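Local atomic coordinates of POP2 (Saccharomyces cerevisiae, PDB entry 1UOC), a protein that probably serves as a catalytic subunit of the CCR4-NOT mRNA deadenylase, its RNase D domain (the part in this chain) removing poly(A) tails from the 3' end. Residues S265-K268 / T273-A276; L202-I207 / A233-L238; Y227-L232 / S251-L256; G149-M152 / T157-T160. One frame throughout, in Å; residues are numbered along the deposited sequence.

Contact 1 (S265-K268 / T273-A276); sequences SMHK and TDFA
F275 N donates to H267 O across 3.0 Å with an N-H...O angle of 160°, the one clear hydrogen bond that joins 265-268 to 273-276. The donor is tilted 27° from the plane of the H267 carbonyl. Next to it K268 and D274 form a single beta bridge, where the CA of K268 rests against T273 O at 3.2 Å as a CA-H...O contact. Charge adds less: the K268 chain bends at chi2 (-65°), which brings NZ round to D274 OD1 in a long salt bridge of 3.7 Å, and the position of that oxygen is uncertain. The other carboxylate oxygen, D274 OD2, reaches forward along its own segment and accepts from A276 N at 2.6 Å, on the anti side, closing an Asx turn as the chain enters a 3-10 segment.

Packing is led by the F275 ring. The backbone of H267 lies over one face, with H267 CA 4.1 Å from the ring centroid in a CH-pi contact, while S265 CB approaches CZ obliquely. Beyond the two segments, F275 also touches V203 and I207 of helix 200-207 and meets the ring of F269. S265 OG bonds back to L261 O in the preceding helix.

Such an excursion illustrates how a long helix is brought to an end: a Schellman motif at M266 stops helix 247-264, a type I' turn from S265 to K268 reverses the chain, and the returning loop sets the F275 ring against the backbone of the turn.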
loop_
_atom_site.group_PDB
_atom_site.type_symbol
_atom_site.label_atom_id
_atom_site.label_comp_id
_atom_site.label_asym_id
_atom_site.label_seq_id
_atom_site.Cartn_x
_atom_site.Cartn_y
_atom_site.Cartn_z
ATOM N N SER A 265 -7.457 19.402 -5.468
ATOM C CA SER A 265 -8.192 19.173 -6.712
ATOM C C SER A 265 -9.699 19.030 -6.533
ATOM O O SER A 265 -10.417 18.812 -7.506
ATOM C CB SER A 265 -7.674 17.906 -7.401
ATOM O OG SER A 265 -6.276 17.962 -7.612
ATOM N N MET A 266 -10.179 19.169 -5.303
ATOM C CA MET A 266 -11.598 18.984 -5.033
ATOM C C MET A 266 -12.003 17.730 -5.799
ATOM O O MET A 266 -13.016 17.691 -6.492
ATOM C CB MET A 266 -12.417 20.197 -5.480
ATOM C CG MET A 266 -12.268 21.395 -4.554
ATOM S SD MET A 266 -13.616 22.584 -4.715
ATOM C CE MET A 266 -14.632 22.156 -3.252
ATOM N N HIS A 267 -11.149 16.718 -5.666
ATOM C CA HIS A 267 -11.295 15.409 -6.285
ATOM C C HIS A 267 -11.629 15.412 -7.777
ATOM O O HIS A 267 -12.271 14.486 -8.274
ATOM C CB HIS A 267 -12.327 14.575 -5.511
ATOM C CG HIS A 267 -13.748 14.858 -5.885
ATOM N ND1 HIS A 267 -14.416 16.001 -5.499
ATOM C CD2 HIS A 267 -14.622 14.152 -6.641
ATOM C CE1 HIS A 267 -15.636 15.988 -6.005
ATOM N NE2 HIS A 267 -15.787 14.877 -6.702
ATOM N N LYS A 268 -11.172 16.431 -8.499
ATOM C CA LYS A 268 -11.439 16.515 -9.933
ATOM C C LYS A 268 -10.168 16.492 -10.771
ATOM O O LYS A 268 -9.110 16.956 -10.339
ATOM C CB LYS A 268 -12.201 17.799 -10.266
ATOM C CG LYS A 268 -13.501 17.990 -9.515
ATOM C CD LYS A 268 -14.519 16.941 -9.894
ATOM C CE LYS A 268 -15.861 17.231 -9.248
ATOM N NZ LYS A 268 -16.880 16.204 -9.608
ATOM N N THR A 273 -13.666 16.101 -14.723
ATOM C CA THR A 273 -14.032 14.720 -14.411
ATOM C C THR A 273 -13.696 14.387 -12.954
ATOM O O THR A 273 -12.730 14.899 -12.398
ATOM C CB THR A 273 -13.286 13.726 -15.337
ATOM O OG1 THR A 273 -13.786 13.850 -16.673
ATOM C CG2 THR A 273 -13.479 12.294 -14.860
ATOM N N ASP A 274 -14.508 13.531 -12.347
ATOM C CA ASP A 274 -14.312 13.110 -10.962
ATOM C C ASP A 274 -13.311 11.951 -10.883
ATOM O O ASP A 274 -13.277 11.091 -11.766
ATOM C CB ASP A 274 -15.660 12.686 -10.373
ATOM C CG ASP A 274 -15.588 12.372 -8.885
ATOM O OD1 ASP A 274 -16.451 12.882 -8.142
ATOM O OD2 ASP A 274 -14.693 11.611 -8.454
ATOM N N PHE A 275 -12.492 11.942 -9.831
ATOM C CA PHE A 275 -11.496 10.884 -9.616
ATOM C C PHE A 275 -12.154 9.505 -9.613
ATOM O O PHE A 275 -11.580 8.531 -10.099
ATOM C CB PHE A 275 -10.783 11.063 -8.264
ATOM C CG PHE A 275 -9.671 12.085 -8.265
ATOM C CD1 PHE A 275 -8.993 12.376 -7.080
ATOM C CD2 PHE A 275 -9.298 12.752 -9.427
ATOM C CE1 PHE A 275 -7.964 13.313 -7.055
ATOM C CE2 PHE A 275 -8.270 13.693 -9.410
ATOM C CZ PHE A 275 -7.604 13.971 -8.218
ATOM N N ALA A 276 -13.356 9.443 -9.047
ATOM C CA ALA A 276 -14.107 8.202 -8.940
ATOM C C ALA A 276 -14.129 7.419 -10.237
ATOM O O ALA A 276 -14.223 6.191 -10.222
ATOM C CB ALA A 276 -15.526 8.492 -8.486
#

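Contact 2 (L202-I207 / A233-L238); sequences LVYKII and ADELGL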
loop_
_atom_site.group_PDB
_atom_site.type_symbol
_atom_site.label_atom_id
_atom_site.label_comp_id
_atom_site.label_asym_id
_atom_site.label_seq_id
_atom_site.Cartn_x
_atom_site.Cartn_y
_atom_site.Cartn_z
ATOM N N LEU A 202 -1.781 5.824 -10.879
ATOM C CA LEU A 202 -2.602 5.997 -12.059
ATOM C C LEU A 202 -3.322 7.356 -12.059
ATOM O O LEU A 202 -3.347 8.045 -13.077
ATOM C CB LEU A 202 -3.584 4.828 -12.145
ATOM C CG LEU A 202 -4.581 4.778 -13.292
ATOM C CD1 LEU A 202 -5.787 5.593 -12.910
ATOM C CD2 LEU A 202 -3.946 5.281 -14.583
ATOM N N VAL A 203 -3.894 7.757 -10.929
ATOM C CA VAL A 203 -4.583 9.040 -10.863
ATOM C C VAL A 203 -3.618 10.178 -11.216
ATOM O O VAL A 203 -3.978 11.114 -11.939
ATOM C CB VAL A 203 -5.164 9.310 -9.448
ATOM C CG1 VAL A 203 -5.773 10.707 -9.385
ATOM C CG2 VAL A 203 -6.221 8.280 -9.104
ATOM N N TYR A 204 -2.392 10.084 -10.701
ATOM C CA TYR A 204 -1.371 11.087 -10.940
ATOM C C TYR A 204 -0.871 11.029 -12.381
ATOM O O TYR A 204 -0.692 12.068 -13.015
ATOM C CB TYR A 204 -0.209 10.884 -9.960
ATOM C CG TYR A 204 0.905 11.913 -10.045
ATOM C CD1 TYR A 204 0.633 13.281 -9.989
ATOM C CD2 TYR A 204 2.237 11.512 -10.147
ATOM C CE1 TYR A 204 1.660 14.219 -10.032
ATOM C CE2 TYR A 204 3.272 12.441 -10.187
ATOM C CZ TYR A 204 2.977 13.788 -10.131
ATOM O OH TYR A 204 4.006 14.703 -10.175
ATOM N N LYS A 205 -0.650 9.824 -12.900
ATOM C CA LYS A 205 -0.171 9.699 -14.268
ATOM C C LYS A 205 -1.100 10.385 -15.255
ATOM O O LYS A 205 -0.639 11.034 -16.186
ATOM C CB LYS A 205 0.007 8.230 -14.690
ATOM C CG LYS A 205 0.435 8.106 -16.162
ATOM C CD LYS A 205 1.055 6.753 -16.528
ATOM C CE LYS A 205 0.019 5.655 -16.698
ATOM N NZ LYS A 205 -0.753 5.415 -15.442
ATOM N N ILE A 206 -2.407 10.256 -15.066
ATOM C CA ILE A 206 -3.302 10.894 -16.009
ATOM C C ILE A 206 -3.437 12.385 -15.732
ATOM O O ILE A 206 -3.819 13.145 -16.616
ATOM C CB ILE A 206 -4.698 10.200 -16.068
ATOM C CG1 ILE A 206 -5.668 10.816 -15.077
ATOM C CG2 ILE A 206 -4.549 8.712 -15.806
ATOM C CD1 ILE A 206 -7.099 10.399 -15.346
ATOM N N ILE A 207 -3.129 12.816 -14.513
ATOM C CA ILE A 207 -3.189 14.246 -14.212
ATOM C C ILE A 207 -1.920 14.823 -14.824
ATOM O O ILE A 207 -1.959 15.751 -15.630
ATOM C CB ILE A 207 -3.138 14.549 -12.694
ATOM C CG1 ILE A 207 -4.481 14.242 -12.032
ATOM C CG2 ILE A 207 -2.760 16.011 -12.474
ATOM C CD1 ILE A 207 -4.488 14.522 -10.534
ATOM N N ALA A 233 5.162 13.556 -4.237
ATOM C CA ALA A 233 5.256 14.135 -2.899
ATOM C C ALA A 233 5.990 15.483 -2.936
ATOM O O ALA A 233 5.637 16.405 -2.202
ATOM C CB ALA A 233 5.962 13.172 -1.956
ATOM N N ASP A 234 7.004 15.604 -3.787
ATOM C CA ASP A 234 7.722 16.871 -3.890
ATOM C C ASP A 234 6.813 17.977 -4.408
ATOM O O ASP A 234 6.748 19.054 -3.815
ATOM C CB ASP A 234 8.938 16.749 -4.808
ATOM C CG ASP A 234 10.030 15.897 -4.208
ATOM O OD1 ASP A 234 10.219 15.963 -2.973
ATOM O OD2 ASP A 234 10.713 15.181 -4.974
ATOM N N GLU A 235 6.105 17.713 -5.505
ATOM C CA GLU A 235 5.208 18.717 -6.075
ATOM C C GLU A 235 4.162 19.187 -5.071
ATOM O O GLU A 235 3.648 20.296 -5.176
ATOM C CB GLU A 235 4.484 18.173 -7.307
ATOM C CG GLU A 235 5.383 17.761 -8.452
ATOM C CD GLU A 235 4.593 17.527 -9.729
ATOM O OE1 GLU A 235 5.186 17.031 -10.712
ATOM O OE2 GLU A 235 3.380 17.848 -9.754
ATOM N N LEU A 236 3.817 18.338 -4.114
ATOM C CA LEU A 236 2.831 18.730 -3.120
ATOM C C LEU A 236 3.548 19.447 -1.986
ATOM O O LEU A 236 2.927 19.951 -1.048
ATOM C CB LEU A 236 2.085 17.504 -2.595
ATOM C CG LEU A 236 1.082 16.898 -3.577
ATOM C CD1 LEU A 236 0.722 15.481 -3.156
ATOM C CD2 LEU A 236 -0.147 17.790 -3.637
ATOM N N GLY A 237 4.873 19.482 -2.086
ATOM C CA GLY A 237 5.680 20.151 -1.086
ATOM C C GLY A 237 5.871 19.438 0.239
ATOM O O GLY A 237 5.884 20.087 1.286
ATOM N N LEU A 238 6.019 18.118 0.206
ATOM C CA LEU A 238 6.236 17.341 1.425
ATOM C C LEU A 238 7.736 17.154 1.626
ATOM O O LEU A 238 8.430 16.652 0.742
ATOM C CB LEU A 238 5.559 15.974 1.315
ATOM C CG LEU A 238 4.066 15.909 1.627
ATOM C CD1 LEU A 238 3.461 14.753 0.851
ATOM C CD2 LEU A 238 3.846 15.763 3.135
#
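At the edge of the Y204 ring, near its plane, sits OE1 of E235, and this meeting of two flat groups is the whole of the contact between 202-207 and 233-238. Y204 OH stands 2.7 Å from E235 OE1, closer than to the other carboxylate oxygen. The carboxylate is turned strongly against the ring, the planes lying 71° apart. With chi1 at -177°, CG of Y204 is trans to the backbone N, and the ring projects from helix 200-207 across to helix 229-235; the nearest CA atoms of the two segments, those of Y204 and A233, are 10.9 Å apart. E235 answers with a chain that is extended beyond CG.

The ring itself is buried against T231 and L232 on the helix that carries E235, while its hydroxyl also takes part in a weak hydrogen bond with Q208 NE2. Just past E235 that helix ends in a Schellman motif at G237, whose positive phi suits glycine. A phenylalanine at Y204 would probably keep the ring packing but deprive E235 OE1 of its close polar neighbour and Q208 of its weak bond.

The chemistry is thus that of one close polar pair between two helices: a buried ring places its hydroxyl beside an exposed acid, where the nearby negative charge would probably make loss of the phenol proton less favourable.

Contact 3 (Y227-L232 / S251-L256); sequences YSLTTL and SLLMLL
Two helices of the DEDD nuclease domain, 229-235 and 247-264, meet close to its predicted metal site, and L229, in the first turn of the shorter one, carries the contact. Its two methyl groups divide the work. CD1 lies 4.0 Å from CD2 of L253 and is nearly as close to CB and CG of the same residue, whereas CD2 reaches the backbone of the second helix and comes to 4.0 Å from M254 CA. Looser packing of L229 CD1 on M254 CB, at 4.5 Å, completes the set. The leucine side chains slide past each other in opposite directions, each alongside its partner. CG of L253 lies trans to the backbone N (chi1 -171°), a setting in which its CD2 meets L229 CD1. The backbones come nearest at L229 and M254, with CA atoms 7.0 Å apart.

The start of helix 229-235 is capped by S228, whose OG accepts from T231 N, although the place of that oxygen is less sure. M254 also packs against S44 of strand 40-48, while L229 lies beside Q250; both S44 and Q250 are predicted to bind the catalytic divalent metal.

No hydrogen bond or charge crosses between these segments. The contact therefore depends on shape and the exclusion of water, even though the side chains of L229 and M254 come within about 4 Å of those of Q250 and S44 respectively.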
loop_
_atom_site.group_PDB
_atom_site.type_symbol
_atom_site.label_atom_id
_atom_site.label_comp_id
_atom_site.label_asym_id
_atom_site.label_seq_id
_atom_site.Cartn_x
_atom_site.Cartn_y
_atom_site.Cartn_z
ATOM N N TYR A 227 6.552 9.800 -12.625
ATOM C CA TYR A 227 5.337 9.350 -11.960
ATOM C C TYR A 227 5.609 8.645 -10.640
ATOM O O TYR A 227 4.717 7.992 -10.094
ATOM C CB TYR A 227 4.560 8.419 -12.889
ATOM C CG TYR A 227 4.174 9.062 -14.202
ATOM C CD1 TYR A 227 4.141 8.317 -15.381
ATOM C CD2 TYR A 227 3.839 10.413 -14.268
ATOM C CE1 TYR A 227 3.789 8.900 -16.596
ATOM C CE2 TYR A 227 3.483 11.009 -15.479
ATOM C CZ TYR A 227 3.461 10.246 -16.640
ATOM O OH TYR A 227 3.112 10.830 -17.839
ATOM N N SER A 228 6.827 8.773 -10.118
ATOM C CA SER A 228 7.153 8.132 -8.844
ATOM C C SER A 228 6.414 8.818 -7.684
ATOM O O SER A 228 6.015 9.981 -7.784
ATOM C CB SER A 228 8.667 8.166 -8.589
ATOM O OG SER A 228 9.083 9.439 -8.125
ATOM N N LEU A 229 6.222 8.081 -6.597
ATOM C CA LEU A 229 5.543 8.612 -5.423
ATOM C C LEU A 229 6.361 9.816 -4.925
ATOM O O LEU A 229 5.811 10.820 -4.466
ATOM C CB LEU A 229 5.488 7.528 -4.335
ATOM C CG LEU A 229 4.364 7.429 -3.291
ATOM C CD1 LEU A 229 4.995 6.974 -1.993
ATOM C CD2 LEU A 229 3.642 8.750 -3.078
ATOM N N THR A 230 7.682 9.707 -5.032
ATOM C CA THR A 230 8.583 10.766 -4.582
ATOM C C THR A 230 8.397 12.103 -5.307
ATOM O O THR A 230 8.294 13.145 -4.653
ATOM C CB THR A 230 10.059 10.315 -4.687
ATOM O OG1 THR A 230 10.286 9.219 -3.789
ATOM C CG2 THR A 230 10.991 11.445 -4.306
ATOM N N THR A 231 8.343 12.089 -6.638
ATOM C CA THR A 231 8.163 13.334 -7.378
ATOM C C THR A 231 6.776 13.901 -7.123
ATOM O O THR A 231 6.568 15.114 -7.137
ATOM C CB THR A 231 8.431 13.152 -8.916
ATOM O OG1 THR A 231 7.520 13.956 -9.675
ATOM C CG2 THR A 231 8.305 11.715 -9.329
ATOM N N LEU A 232 5.821 13.024 -6.858
ATOM C CA LEU A 232 4.467 13.478 -6.570
ATOM C C LEU A 232 4.484 14.170 -5.207
ATOM O O LEU A 232 3.912 15.248 -5.038
ATOM C CB LEU A 232 3.500 12.289 -6.554
ATOM C CG LEU A 232 1.985 12.513 -6.436
ATOM C CD1 LEU A 232 1.533 12.122 -5.057
ATOM C CD2 LEU A 232 1.611 13.950 -6.744
ATOM N N SER A 251 3.752 3.875 2.985
ATOM C CA SER A 251 2.293 3.822 3.004
ATOM C C SER A 251 1.820 5.171 3.518
ATOM O O SER A 251 0.844 5.727 3.030
ATOM C CB SER A 251 1.773 2.677 3.899
ATOM O OG SER A 251 2.058 2.897 5.281
ATOM N N LEU A 252 2.546 5.709 4.491
ATOM C CA LEU A 252 2.221 7.008 5.053
ATOM C C LEU A 252 2.306 8.132 4.002
ATOM O O LEU A 252 1.403 8.962 3.894
ATOM C CB LEU A 252 3.155 7.314 6.234
ATOM C CG LEU A 252 3.112 8.750 6.775
ATOM C CD1 LEU A 252 1.686 9.142 7.178
ATOM C CD2 LEU A 252 4.068 8.855 7.960
ATOM N N LEU A 253 3.386 8.149 3.228
ATOM C CA LEU A 253 3.589 9.178 2.207
ATOM C C LEU A 253 2.488 9.110 1.163
ATOM O O LEU A 253 1.988 10.133 0.686
ATOM C CB LEU A 253 4.961 8.992 1.524
ATOM C CG LEU A 253 5.429 10.106 0.573
ATOM C CD1 LEU A 253 5.414 11.443 1.301
ATOM C CD2 LEU A 253 6.841 9.807 0.054
ATOM N N MET A 254 2.137 7.883 0.810
ATOM C CA MET A 254 1.104 7.577 -0.169
ATOM C C MET A 254 -0.224 8.195 0.244
ATOM O O MET A 254 -0.842 8.935 -0.517
ATOM C CB MET A 254 0.965 6.057 -0.246
ATOM C CG MET A 254 0.357 5.496 -1.504
ATOM S SD MET A 254 0.269 3.693 -1.401
ATOM C CE MET A 254 2.008 3.308 -1.245
ATOM N N LEU A 255 -0.668 7.885 1.460
ATOM C CA LEU A 255 -1.939 8.402 1.979
ATOM C C LEU A 255 -1.965 9.938 2.112
ATOM O O LEU A 255 -2.967 10.586 1.804
ATOM C CB LEU A 255 -2.226 7.764 3.340
ATOM C CG LEU A 255 -3.576 8.068 3.972
ATOM C CD1 LEU A 255 -4.682 7.511 3.064
ATOM C CD2 LEU A 255 -3.653 7.459 5.369
ATOM N N LEU A 256 -0.866 10.507 2.596
ATOM C CA LEU A 256 -0.744 11.958 2.766
ATOM C C LEU A 256 -0.899 12.613 1.403
ATOM O O LEU A 256 -1.616 13.599 1.238
ATOM C CB LEU A 256 0.643 12.291 3.329
ATOM C CG LEU A 256 0.857 12.835 4.742
ATOM C CD1 LEU A 256 -0.328 12.532 5.635
ATOM C CD2 LEU A 256 2.161 12.238 5.286
#

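Contact 4 (G149-M152 / T157-T160); sequences GLMM and TWIT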
loop_
_atom_site.group_PDB
_atom_site.type_symbol
_atom_site.label_atom_id
_atom_site.label_comp_id
_atom_site.label_asym_id
_atom_site.label_seq_id
_atom_site.Cartn_x
_atom_site.Cartn_y
_atom_site.Cartn_z
ATOM N N GLY A 149 -12.157 -5.657 9.267
ATOM C CA GLY A 149 -13.207 -4.745 8.867
ATOM C C GLY A 149 -12.743 -3.892 7.697
ATOM O O GLY A 149 -13.495 -3.080 7.186
ATOM N N LEU A 150 -11.502 -4.079 7.262
ATOM C CA LEU A 150 -10.970 -3.311 6.137
ATOM C C LEU A 150 -11.337 -3.909 4.779
ATOM O O LEU A 150 -11.341 -3.202 3.766
ATOM C CB LEU A 150 -9.443 -3.200 6.229
ATOM C CG LEU A 150 -8.820 -2.367 7.350
ATOM C CD1 LEU A 150 -7.318 -2.342 7.225
ATOM C CD2 LEU A 150 -9.340 -0.976 7.261
ATOM N N MET A 151 -11.631 -5.210 4.763
ATOM C CA MET A 151 -11.972 -5.920 3.529
ATOM C C MET A 151 -13.472 -6.086 3.272
ATOM O O MET A 151 -14.273 -6.096 4.195
ATOM C CB MET A 151 -11.334 -7.311 3.532
ATOM C CG MET A 151 -9.889 -7.366 4.012
ATOM S SD MET A 151 -8.811 -6.227 3.150
ATOM C CE MET A 151 -8.759 -6.921 1.514
ATOM N N MET A 152 -13.829 -6.218 1.996
ATOM C CA MET A 152 -15.215 -6.428 1.580
ATOM C C MET A 152 -16.201 -5.420 2.137
ATOM O O MET A 152 -17.319 -5.777 2.498
ATOM C CB MET A 152 -15.659 -7.831 1.984
ATOM C CG MET A 152 -14.877 -8.935 1.310
ATOM S SD MET A 152 -15.395 -10.535 1.916
ATOM C CE MET A 152 -13.847 -11.252 2.353
ATOM N N THR A 157 -12.004 2.908 1.803
ATOM C CA THR A 157 -11.334 3.240 0.552
ATOM C C THR A 157 -9.859 2.848 0.618
ATOM O O THR A 157 -9.114 3.346 1.459
ATOM C CB THR A 157 -11.436 4.756 0.284
ATOM O OG1 THR A 157 -12.816 5.129 0.195
ATOM C CG2 THR A 157 -10.726 5.136 -0.999
ATOM N N TRP A 158 -9.433 1.948 -0.259
ATOM C CA TRP A 158 -8.028 1.539 -0.271
ATOM C C TRP A 158 -7.234 2.400 -1.230
ATOM O O TRP A 158 -7.709 2.741 -2.309
ATOM C CB TRP A 158 -7.878 0.069 -0.670
ATOM C CG TRP A 158 -8.179 -0.907 0.438
ATOM C CD1 TRP A 158 -9.399 -1.400 0.798
ATOM C CD2 TRP A 158 -7.227 -1.529 1.304
ATOM N NE1 TRP A 158 -9.266 -2.298 1.831
ATOM C CE2 TRP A 158 -7.941 -2.394 2.163
ATOM C CE3 TRP A 158 -5.833 -1.438 1.439
ATOM C CZ2 TRP A 158 -7.310 -3.166 3.149
ATOM C CZ3 TRP A 158 -5.197 -2.210 2.427
ATOM C CH2 TRP A 158 -5.939 -3.060 3.267
ATOM N N ILE A 159 -6.019 2.749 -0.827
ATOM C CA ILE A 159 -5.120 3.588 -1.622
ATOM C C ILE A 159 -3.860 2.784 -1.907
ATOM O O ILE A 159 -3.261 2.221 -0.989
ATOM C CB ILE A 159 -4.725 4.871 -0.854
ATOM C CG1 ILE A 159 -5.983 5.635 -0.439
ATOM C CG2 ILE A 159 -3.811 5.750 -1.718
ATOM C CD1 ILE A 159 -6.829 6.111 -1.612
ATOM N N THR A 160 -3.459 2.737 -3.171
ATOM C CA THR A 160 -2.290 1.978 -3.572
ATOM C C THR A 160 -1.473 2.756 -4.582
ATOM O O THR A 160 -1.924 3.771 -5.113
ATOM C CB THR A 160 -2.723 0.647 -4.206
ATOM O OG1 THR A 160 -1.563 -0.125 -4.533
ATOM C CG2 THR A 160 -3.538 0.912 -5.479
#
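L150 O accepts a hydrogen bond from the indole of W158, NE1 standing 3.0 Å away with an N-H...O angle of 155°. The indole nitrogen arrives from above the carbonyl plane, 45° out of it, and so does not lie on a lone pair, while the oxygen sits at the edge of the indole, tilted somewhat from its plane. Beside this bond CB of L150 packs on CZ2 of W158 at 3.7 Å. M151 reaches the same carbon obliquely: bends at chi2 and chi3 fold its chain back until SD is 3.4 Å from W158 CZ2. This is a Met-aromatic contact, with M151 SD 4.6 Å from the centroid of the six-membered ring of W158. Both side chains cross the indole at about a right angle.

W158 also packs on V41 and I43 of strand 40-48, and on F197 of strand 197-199. A leucine in place of W158 would probably leave L150 O without its indole donor and open a gap beside M151 SD.

Chemically, one indole does two jobs here: its N-H satisfies a buried carbonyl of the loop after helix 138-146, and its six-membered ring, at CZ2, packs against L150 and M151 of that loop, joining it to strand 157-160 of the central sheet.

In the fold
Burial separates the four contacts. Contacts 3 and 4 are wholly buried, contact 2 is partly buried, and contact 1 lies at the surface. Contacts 2 and 3 share helix 229-235 and join where Y204 packs on L232 and A233 on L253. Contact 1 follows helix 247-264 and touches contact 2 through F275 on V203 and I207. Contact 4 joins the loop after helix 138-146 to strand 157-160; it meets contact 3 where M254 SD packs on the backbone of I159 and T160 and L255 touches I159. Contact 1 combines a backbone bond and a long salt bridge with ring packing, contact 2 rests on one polar pair, contact 3 is purely apolar, and contact 4 adds one indole N-H bond to apolar packing.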